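Local coordinates for gigastasin (Haementeria ghilianii, PDB 5UBM), which probably inhibits serine proteases, as a small, disulfide-rich leech protein of the antistasin family, at residues Cys29-Leu34 with Cys43-Gln48; Gly51-Pro55 with Thr105-Trp111. All coordinates share one frame; numbering follows the deposited sequence.

Interaction 1 (Cys29-Leu34 with Cys43-Gln48); sequences CGSWDL and CECRNQ
Leu34 faces Cys45 as a non-hydrogen-bonded pair in a short antiparallel ribbon of strands 34-35 and 44-45, beside which the Cys29-Cys43 disulfide ties helix 26-29 to the residue just before strand 44-45. The two sulfurs, Cys29 SG and Cys43 SG, lie 2.0 Å apart with a bridge torsion of 79°. Against this bridge packs Leu34, its CB 3.9 Å from Cys43 SG, and on the other strand Glu44 O receives a CA-H contact from Leu34 CA at 3.2 Å.

Arg46 supplies the polar half of the contact. Its backbone N donates to Asp33 O over 2.8 Å. Its side chain leaves with CG anti to the backbone N and then bends at chi3 (-42°), which turns the guanidinium back over the loop, where NH2 meets Leu34 O edge-on at 2.5 Å in a bond of 158°. NE adds a weak bond to the same oxygen, on which Gln26 NE2 converges as a third donor. Trp32 O rests over a guanidinium face, 3.0 Å from Arg46 NE, but at an angle too poor for a bond. Arg46 NH2 also reaches the edge of the Trp32 indole, whose NE1 is taken up by the backbone of another protein's chain.

The loop presenting these carbonyls is a type I turn from Ser31 to Leu34. Ser31 OG accepts from Asp33 N at 3.2 Å, which makes an ST turn within it. A short two-stranded ribbon, entered through a tight turn and pinned to a neighbouring helix by a disulfide, is typical of small cysteine-rich folds with little regular secondary structure.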
ATOM      1  N   CYS C  29     -17.787  25.787 -19.435  1.00 81.75           N
ATOM      2  CA  CYS C  29     -19.152  25.887 -18.923  1.00 79.70           C
ATOM      3  C   CYS C  29     -19.149  26.061 -17.406  1.00 81.29           C
ATOM      4  O   CYS C  29     -20.073  26.644 -16.834  1.00 86.24           O
ATOM      5  CB  CYS C  29     -19.963  24.651 -19.314  1.00 75.47           C
ATOM      6  SG  CYS C  29     -19.659  24.075 -21.001  1.00133.07           S
ATOM      7  N   GLY C  30     -18.108  25.545 -16.760  1.00 77.63           N
ATOM      8  CA  GLY C  30     -17.892  25.759 -15.340  1.00 74.32           C
ATOM      9  C   GLY C  30     -18.826  24.989 -14.432  1.00 74.66           C
ATOM     10  O   GLY C  30     -18.884  25.247 -13.231  1.00 78.32           O
ATOM     11  N   SER C  31     -19.562  24.039 -14.999  1.00 71.26           N
ATOM     12  CA  SER C  31     -20.496  23.242 -14.217  1.00 68.18           C
ATOM     13  C   SER C  31     -20.775  21.918 -14.907  1.00 67.32           C
ATOM     14  O   SER C  31     -20.880  21.867 -16.132  1.00 70.92           O
ATOM     15  CB  SER C  31     -21.802  24.005 -13.996  1.00 72.40           C
ATOM     16  OG  SER C  31     -22.731  23.219 -13.272  1.00 74.50           O
ATOM     17  N   TRP C  32     -20.894  20.849 -14.124  1.00 63.57           N
ATOM     18  CA  TRP C  32     -21.177  19.532 -14.688  1.00 61.94           C
ATOM     19  C   TRP C  32     -22.660  19.377 -15.006  1.00 63.36           C
ATOM     20  O   TRP C  32     -23.080  18.367 -15.570  1.00 62.88           O
ATOM     21  CB  TRP C  32     -20.718  18.423 -13.739  1.00 58.21           C
ATOM     22  CG  TRP C  32     -19.229  18.345 -13.602  1.00 59.32           C
ATOM     23  CD1 TRP C  32     -18.489  18.649 -12.495  1.00 58.57           C
ATOM     24  CD2 TRP C  32     -18.296  17.962 -14.617  1.00 55.07           C
ATOM     25  NE1 TRP C  32     -17.153  18.472 -12.758  1.00 56.59           N
ATOM     26  CE2 TRP C  32     -17.007  18.048 -14.052  1.00 57.98           C
ATOM     27  CE3 TRP C  32     -18.422  17.550 -15.946  1.00 55.88           C
ATOM     28  CZ2 TRP C  32     -15.852  17.736 -14.772  1.00 55.68           C
ATOM     29  CZ3 TRP C  32     -17.277  17.242 -16.659  1.00 55.09           C
ATOM     30  CH2 TRP C  32     -16.009  17.333 -16.069  1.00 53.70           C
ATOM     31  N   ASP C  33     -23.446  20.386 -14.648  1.00 66.98           N
ATOM     32  CA  ASP C  33     -24.859  20.422 -15.006  1.00 71.70           C
ATOM     33  C   ASP C  33     -25.048  20.929 -16.433  1.00 72.52           C
ATOM     34  O   ASP C  33     -26.174  21.065 -16.901  1.00 73.33           O
ATOM     35  CB  ASP C  33     -25.636  21.306 -14.032  1.00 76.76           C
ATOM     36  CG  ASP C  33     -25.551  20.811 -12.605  1.00 78.66           C
ATOM     37  OD1 ASP C  33     -25.563  19.577 -12.404  1.00 77.85           O
ATOM     38  OD2 ASP C  33     -25.472  21.656 -11.687  1.00 79.62           O
ATOM     39  N   LEU C  34     -23.938  21.210 -17.114  1.00 73.86           N
ATOM     40  CA  LEU C  34     -23.969  21.767 -18.464  1.00 77.80           C
ATOM     41  C   LEU C  34     -23.181  20.906 -19.455  1.00 80.10           C
ATOM     42  O   LEU C  34     -22.331  20.109 -19.060  1.00 78.48           O
ATOM     43  CB  LEU C  34     -23.420  23.200 -18.462  1.00 80.04           C
ATOM     44  CG  LEU C  34     -24.312  24.347 -17.965  1.00 83.81           C
ATOM     45  CD1 LEU C  34     -24.506  24.315 -16.459  1.00 83.89           C
ATOM     46  CD2 LEU C  34     -23.742  25.691 -18.390  1.00 86.60           C
ATOM     47  N   CYS C  43     -22.819  27.609 -23.899  1.00 93.37           N
ATOM     48  CA  CYS C  43     -22.940  26.293 -23.288  1.00 93.73           C
ATOM     49  C   CYS C  43     -24.411  25.935 -23.137  1.00 98.42           C
ATOM     50  O   CYS C  43     -25.278  26.782 -23.331  1.00101.89           O
ATOM     51  CB  CYS C  43     -22.226  26.254 -21.937  1.00 88.11           C
ATOM     52  SG  CYS C  43     -21.528  24.647 -21.538  1.00131.40           S
ATOM     53  N   GLU C  44     -24.693  24.685 -22.783  1.00 99.38           N
ATOM     54  CA  GLU C  44     -26.060  24.172 -22.853  1.00101.84           C
ATOM     55  C   GLU C  44     -26.455  23.343 -21.621  1.00101.42           C
ATOM     56  O   GLU C  44     -25.661  22.545 -21.117  1.00 98.17           O
ATOM     57  CB  GLU C  44     -26.213  23.341 -24.128  1.00102.88           C
ATOM     58  CG  GLU C  44     -27.630  23.086 -24.576  1.00108.56           C
ATOM     59  CD  GLU C  44     -27.678  22.456 -25.956  1.00114.31           C
ATOM     60  OE1 GLU C  44     -27.072  21.379 -26.140  1.00114.59           O
ATOM     61  OE2 GLU C  44     -28.307  23.046 -26.860  1.00118.56           O
ATOM     62  N   CYS C  45     -27.686  23.540 -21.149  1.00101.23           N
ATOM     63  CA  CYS C  45     -28.199  22.841 -19.967  1.00 97.10           C
ATOM     64  C   CYS C  45     -28.213  21.330 -20.122  1.00 93.21           C
ATOM     65  O   CYS C  45     -28.968  20.784 -20.926  1.00 94.39           O
ATOM     66  CB  CYS C  45     -29.621  23.309 -19.631  1.00 98.98           C
ATOM     67  SG  CYS C  45     -29.729  24.854 -18.716  1.00125.61           S
ATOM     68  N   ARG C  46     -27.385  20.654 -19.338  1.00 89.53           N
ATOM     69  CA  ARG C  46     -27.419  19.203 -19.295  1.00 88.69           C
ATOM     70  C   ARG C  46     -28.480  18.748 -18.305  1.00 90.00           C
ATOM     71  O   ARG C  46     -28.500  19.180 -17.152  1.00 90.47           O
ATOM     72  CB  ARG C  46     -26.056  18.637 -18.915  1.00 86.43           C
ATOM     73  CG  ARG C  46     -26.008  17.122 -18.860  1.00 88.64           C
ATOM     74  CD  ARG C  46     -24.793  16.663 -18.076  1.00 87.27           C
ATOM     75  NE  ARG C  46     -23.620  17.461 -18.416  1.00 88.62           N
ATOM     76  CZ  ARG C  46     -22.419  16.957 -18.675  1.00 88.12           C
ATOM     77  NH1 ARG C  46     -22.226  15.646 -18.625  1.00 87.67           N
ATOM     78  NH2 ARG C  46     -21.412  17.763 -18.979  1.00 88.54           N
ATOM     79  N   ASN C  47     -29.373  17.886 -18.766  1.00101.53           N
ATOM     80  CA  ASN C  47     -30.407  17.346 -17.901  1.00 97.54           C
ATOM     81  C   ASN C  47     -30.239  15.841 -17.776  1.00 95.76           C
ATOM     82  O   ASN C  47     -31.130  15.066 -18.129  1.00 95.17           O
ATOM     83  CB  ASN C  47     -31.790  17.708 -18.437  1.00 98.70           C
ATOM     84  CG  ASN C  47     -31.942  19.196 -18.675  1.00101.51           C
ATOM     85  OD1 ASN C  47     -32.159  19.969 -17.741  1.00 98.37           O
ATOM     86  ND2 ASN C  47     -31.814  19.610 -19.930  1.00108.57           N
ATOM     87  N   GLN C  48     -29.072  15.445 -17.274  1.00 95.59           N
ATOM     88  CA  GLN C  48     -28.716  14.041 -17.130  1.00 97.41           C
ATOM     89  C   GLN C  48     -29.701  13.311 -16.230  1.00 91.21           C
ATOM     90  O   GLN C  48     -30.339  13.918 -15.369  1.00 88.29           O
ATOM     91  CB  GLN C  48     -27.296  13.903 -16.569  1.00102.35           C
ATOM     92  CG  GLN C  48     -27.129  14.347 -15.112  1.00102.45           C
ATOM     93  CD  GLN C  48     -26.999  15.857 -14.946  1.00107.07           C
ATOM     94  OE1 GLN C  48     -27.446  16.634 -15.793  1.00111.45           O
ATOM     95  NE2 GLN C  48     -26.378  16.276 -13.848  1.00105.57           N
TER

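Interaction 2 (Gly51-Pro55 with Thr105-Trp111); sequences GRGCP and TACVNIW
Arg52 and Trp111 reach across in opposite directions, each meeting the other segment's backbone. The guanidinium of Arg52 spreads among carbonyls: NH1 donates to Ala106 O at 2.8 Å, nearly straight (170°), with the oxygen in the plane of the guanidinium, while NH2 bonds to Asn109 O at 2.9 Å from above the carbonyl plane. Ile110 lies across one guanidinium face, and its CG1 packs 3.7 Å from Arg52 CB. In return, Arg52 O accepts from Trp111 N at 2.8 Å, and Gly53, at positive phi, has its backbone close against Trp111 O.

With CG beside its backbone N (chi1 -58°), Trp111 lays its indole on Pro55. Pro55 CD sits 3.6 Å from the centroid of the Trp111 six-membered ring, only 7° off the normal, a CH-pi contact, and the backbone at Cys54 covers the same face. Replacing Trp111 with an alanine would probably strip Pro55 of its aromatic partner and open a gap between the two loops.

Loop 51-55 lies in the antistasin-like part of the chain, which Arg52 and Trp111 join to the later loop 105-111. Cys54 is bridged to Cys71 and Cys107 to Cys118, so each loop is also tied covalently to another part of the chain. Val108 N bonds to Thr105 O, closing a type I turn, which is consistent with Ala106 O being turned to the arginine. Farther out, Arg52 NH1 also bonds to Gly123 O and NH2 to Thr89 OG1.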
ATOM      1  N   GLY C  51     -29.552   9.750 -10.454  1.00 63.10           N
ATOM      2  CA  GLY C  51     -29.428   8.429  -9.865  1.00 64.20           C
ATOM      3  C   GLY C  51     -30.667   7.975  -9.122  1.00 65.69           C
ATOM      4  O   GLY C  51     -31.177   6.877  -9.356  1.00 58.13           O
ATOM      5  N   ARG C  52     -31.158   8.824  -8.228  1.00 64.08           N
ATOM      6  CA  ARG C  52     -32.365   8.504  -7.478  1.00 64.63           C
ATOM      7  C   ARG C  52     -33.448   9.552  -7.715  1.00 66.35           C
ATOM      8  O   ARG C  52     -34.610   9.352  -7.359  1.00 67.85           O
ATOM      9  CB  ARG C  52     -32.046   8.372  -5.986  1.00 61.50           C
ATOM     10  CG  ARG C  52     -31.167   7.164  -5.670  1.00 61.11           C
ATOM     11  CD  ARG C  52     -30.915   6.999  -4.176  1.00 58.72           C
ATOM     12  NE  ARG C  52     -32.140   6.734  -3.428  1.00 58.35           N
ATOM     13  CZ  ARG C  52     -32.658   5.525  -3.249  1.00 58.12           C
ATOM     14  NH1 ARG C  52     -32.063   4.462  -3.771  1.00 57.60           N
ATOM     15  NH2 ARG C  52     -33.772   5.379  -2.547  1.00 60.85           N
ATOM     16  N   GLY C  53     -33.058  10.665  -8.328  1.00 67.03           N
ATOM     17  CA  GLY C  53     -33.996  11.707  -8.701  1.00 67.39           C
ATOM     18  C   GLY C  53     -34.625  12.437  -7.531  1.00 65.40           C
ATOM     19  O   GLY C  53     -34.261  12.220  -6.375  1.00 61.78           O
ATOM     20  N   CYS C  54     -35.574  13.315  -7.842  1.00 68.41           N
ATOM     21  CA  CYS C  54     -36.295  14.075  -6.830  1.00 69.09           C
ATOM     22  C   CYS C  54     -37.797  13.895  -6.998  1.00 74.37           C
ATOM     23  O   CYS C  54     -38.275  13.645  -8.104  1.00 79.84           O
ATOM     24  CB  CYS C  54     -35.938  15.559  -6.911  1.00 69.21           C
ATOM     25  SG  CYS C  54     -34.246  15.945  -6.435  1.00 78.37           S
ATOM     26  N   PRO C  55     -38.551  14.020  -5.895  1.00 73.49           N
ATOM     27  CA  PRO C  55     -40.011  13.914  -5.974  1.00 78.03           C
ATOM     28  C   PRO C  55     -40.641  15.127  -6.658  1.00 82.73           C
ATOM     29  O   PRO C  55     -40.054  16.207  -6.625  1.00 80.85           O
ATOM     30  CB  PRO C  55     -40.434  13.835  -4.503  1.00 76.39           C
ATOM     31  CG  PRO C  55     -39.346  14.537  -3.766  1.00 73.44           C
ATOM     32  CD  PRO C  55     -38.081  14.218  -4.512  1.00 69.69           C
ATOM     33  N   THR C 105     -34.609  -1.092   1.471  1.00 64.49           N
ATOM     34  CA  THR C 105     -34.907   0.322   1.272  1.00 62.06           C
ATOM     35  C   THR C 105     -34.205   0.849   0.027  1.00 60.06           C
ATOM     36  O   THR C 105     -34.165   2.057  -0.216  1.00 59.01           O
ATOM     37  CB  THR C 105     -34.500   1.175   2.498  1.00 59.50           C
ATOM     38  OG1 THR C 105     -33.071   1.198   2.631  1.00 54.95           O
ATOM     39  CG2 THR C 105     -35.123   0.603   3.761  1.00 60.83           C
ATOM     40  N   ALA C 106     -33.665  -0.076  -0.760  1.00 59.39           N
ATOM     41  CA  ALA C 106     -32.947   0.256  -1.983  1.00 59.15           C
ATOM     42  C   ALA C 106     -33.828   1.027  -2.955  1.00 60.25           C
ATOM     43  O   ALA C 106     -33.370   1.952  -3.626  1.00 59.42           O
ATOM     44  CB  ALA C 106     -32.421  -1.006  -2.640  1.00 63.44           C
ATOM     45  N   CYS C 107     -35.097   0.639  -3.020  1.00 59.75           N
ATOM     46  CA  CYS C 107     -36.056   1.277  -3.914  1.00 66.58           C
ATOM     47  C   CYS C 107     -37.080   2.106  -3.140  1.00 66.57           C
ATOM     48  O   CYS C 107     -38.133   2.465  -3.667  1.00 69.04           O
ATOM     49  CB  CYS C 107     -36.762   0.223  -4.771  1.00 67.73           C
ATOM     50  SG  CYS C 107     -35.692  -0.542  -6.015  1.00104.04           S
ATOM     51  N   VAL C 108     -36.765   2.408  -1.886  1.00 46.59           N
ATOM     52  CA  VAL C 108     -37.606   3.287  -1.085  1.00 50.59           C
ATOM     53  C   VAL C 108     -37.119   4.727  -1.216  1.00 55.08           C
ATOM     54  O   VAL C 108     -35.931   5.002  -1.033  1.00 57.42           O
ATOM     55  CB  VAL C 108     -37.611   2.869   0.393  1.00 48.55           C
ATOM     56  CG1 VAL C 108     -38.309   3.918   1.238  1.00 46.91           C
ATOM     57  CG2 VAL C 108     -38.273   1.518   0.548  1.00 44.14           C
ATOM     58  N   ASN C 109     -38.045   5.629  -1.538  1.00 57.99           N
ATOM     59  CA  ASN C 109     -37.736   7.030  -1.810  1.00 59.66           C
ATOM     60  C   ASN C 109     -36.806   7.165  -3.005  1.00 58.27           C
ATOM     61  O   ASN C 109     -35.639   7.529  -2.869  1.00 54.16           O
ATOM     62  CB  ASN C 109     -37.127   7.709  -0.580  1.00 62.37           C
ATOM     63  CG  ASN C 109     -38.133   7.897   0.537  1.00 64.05           C
ATOM     64  OD1 ASN C 109     -39.237   8.390   0.315  1.00 67.08           O
ATOM     65  ND2 ASN C 109     -37.760   7.492   1.744  1.00 61.99           N
ATOM     66  N   ILE C 110     -37.340   6.856  -4.180  1.00 62.18           N
ATOM     67  CA  ILE C 110     -36.605   6.987  -5.428  1.00 63.69           C
ATOM     68  C   ILE C 110     -37.602   7.382  -6.514  1.00 64.90           C
ATOM     69  O   ILE C 110     -38.785   7.052  -6.425  1.00 67.83           O
ATOM     70  CB  ILE C 110     -35.857   5.679  -5.798  1.00 54.45           C
ATOM     71  CG1 ILE C 110     -34.764   5.952  -6.832  1.00 52.24           C
ATOM     72  CG2 ILE C 110     -36.828   4.599  -6.272  1.00 53.67           C
ATOM     73  CD1 ILE C 110     -33.900   4.748  -7.145  1.00 50.58           C
ATOM     74  N   TRP C 111     -37.141   8.116  -7.521  1.00 64.90           N
ATOM     75  CA  TRP C 111     -38.049   8.653  -8.528  1.00 66.86           C
ATOM     76  C   TRP C 111     -37.519   8.440  -9.941  1.00 67.78           C
ATOM     77  O   TRP C 111     -36.780   9.270 -10.478  1.00 67.86           O
ATOM     78  CB  TRP C 111     -38.304  10.136  -8.251  1.00 67.40           C
ATOM     79  CG  TRP C 111     -38.881  10.348  -6.882  1.00 69.55           C
ATOM     80  CD1 TRP C 111     -40.202  10.405  -6.552  1.00 70.87           C
ATOM     81  CD2 TRP C 111     -38.155  10.491  -5.652  1.00 70.16           C
ATOM     82  NE1 TRP C 111     -40.345  10.592  -5.197  1.00 69.07           N
ATOM     83  CE2 TRP C 111     -39.104  10.646  -4.622  1.00 68.27           C
ATOM     84  CE3 TRP C 111     -36.796  10.511  -5.325  1.00 69.75           C
ATOM     85  CZ2 TRP C 111     -38.739  10.819  -3.290  1.00 67.31           C
ATOM     86  CZ3 TRP C 111     -36.436  10.681  -4.001  1.00 69.43           C
ATOM     87  CH2 TRP C 111     -37.405  10.833  -3.000  1.00 68.27           C
TER

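Both contacts are partly buried, and their centres lie 23 Å apart on opposite sides of the chain's centre. They follow in series along the chain, sharing no touch beyond their adjoining sequence. Interaction 1 ties two nearby pieces of chain into one small ribbon and has a covalent bridge within it. Interaction 2 joins two irregular loops separated by about fifty residues, and both its cysteines pair elsewhere, as Cys45 of interaction 1 does. In each an arginine donates to main-chain carbonyls; in interaction 1 its side-chain bonds converge on one oxygen, in interaction 2 they cross to two. The tryptophans differ too: that of 29-34 is engaged by another protein's chain, whereas that of 105-111 packs within gigastasin.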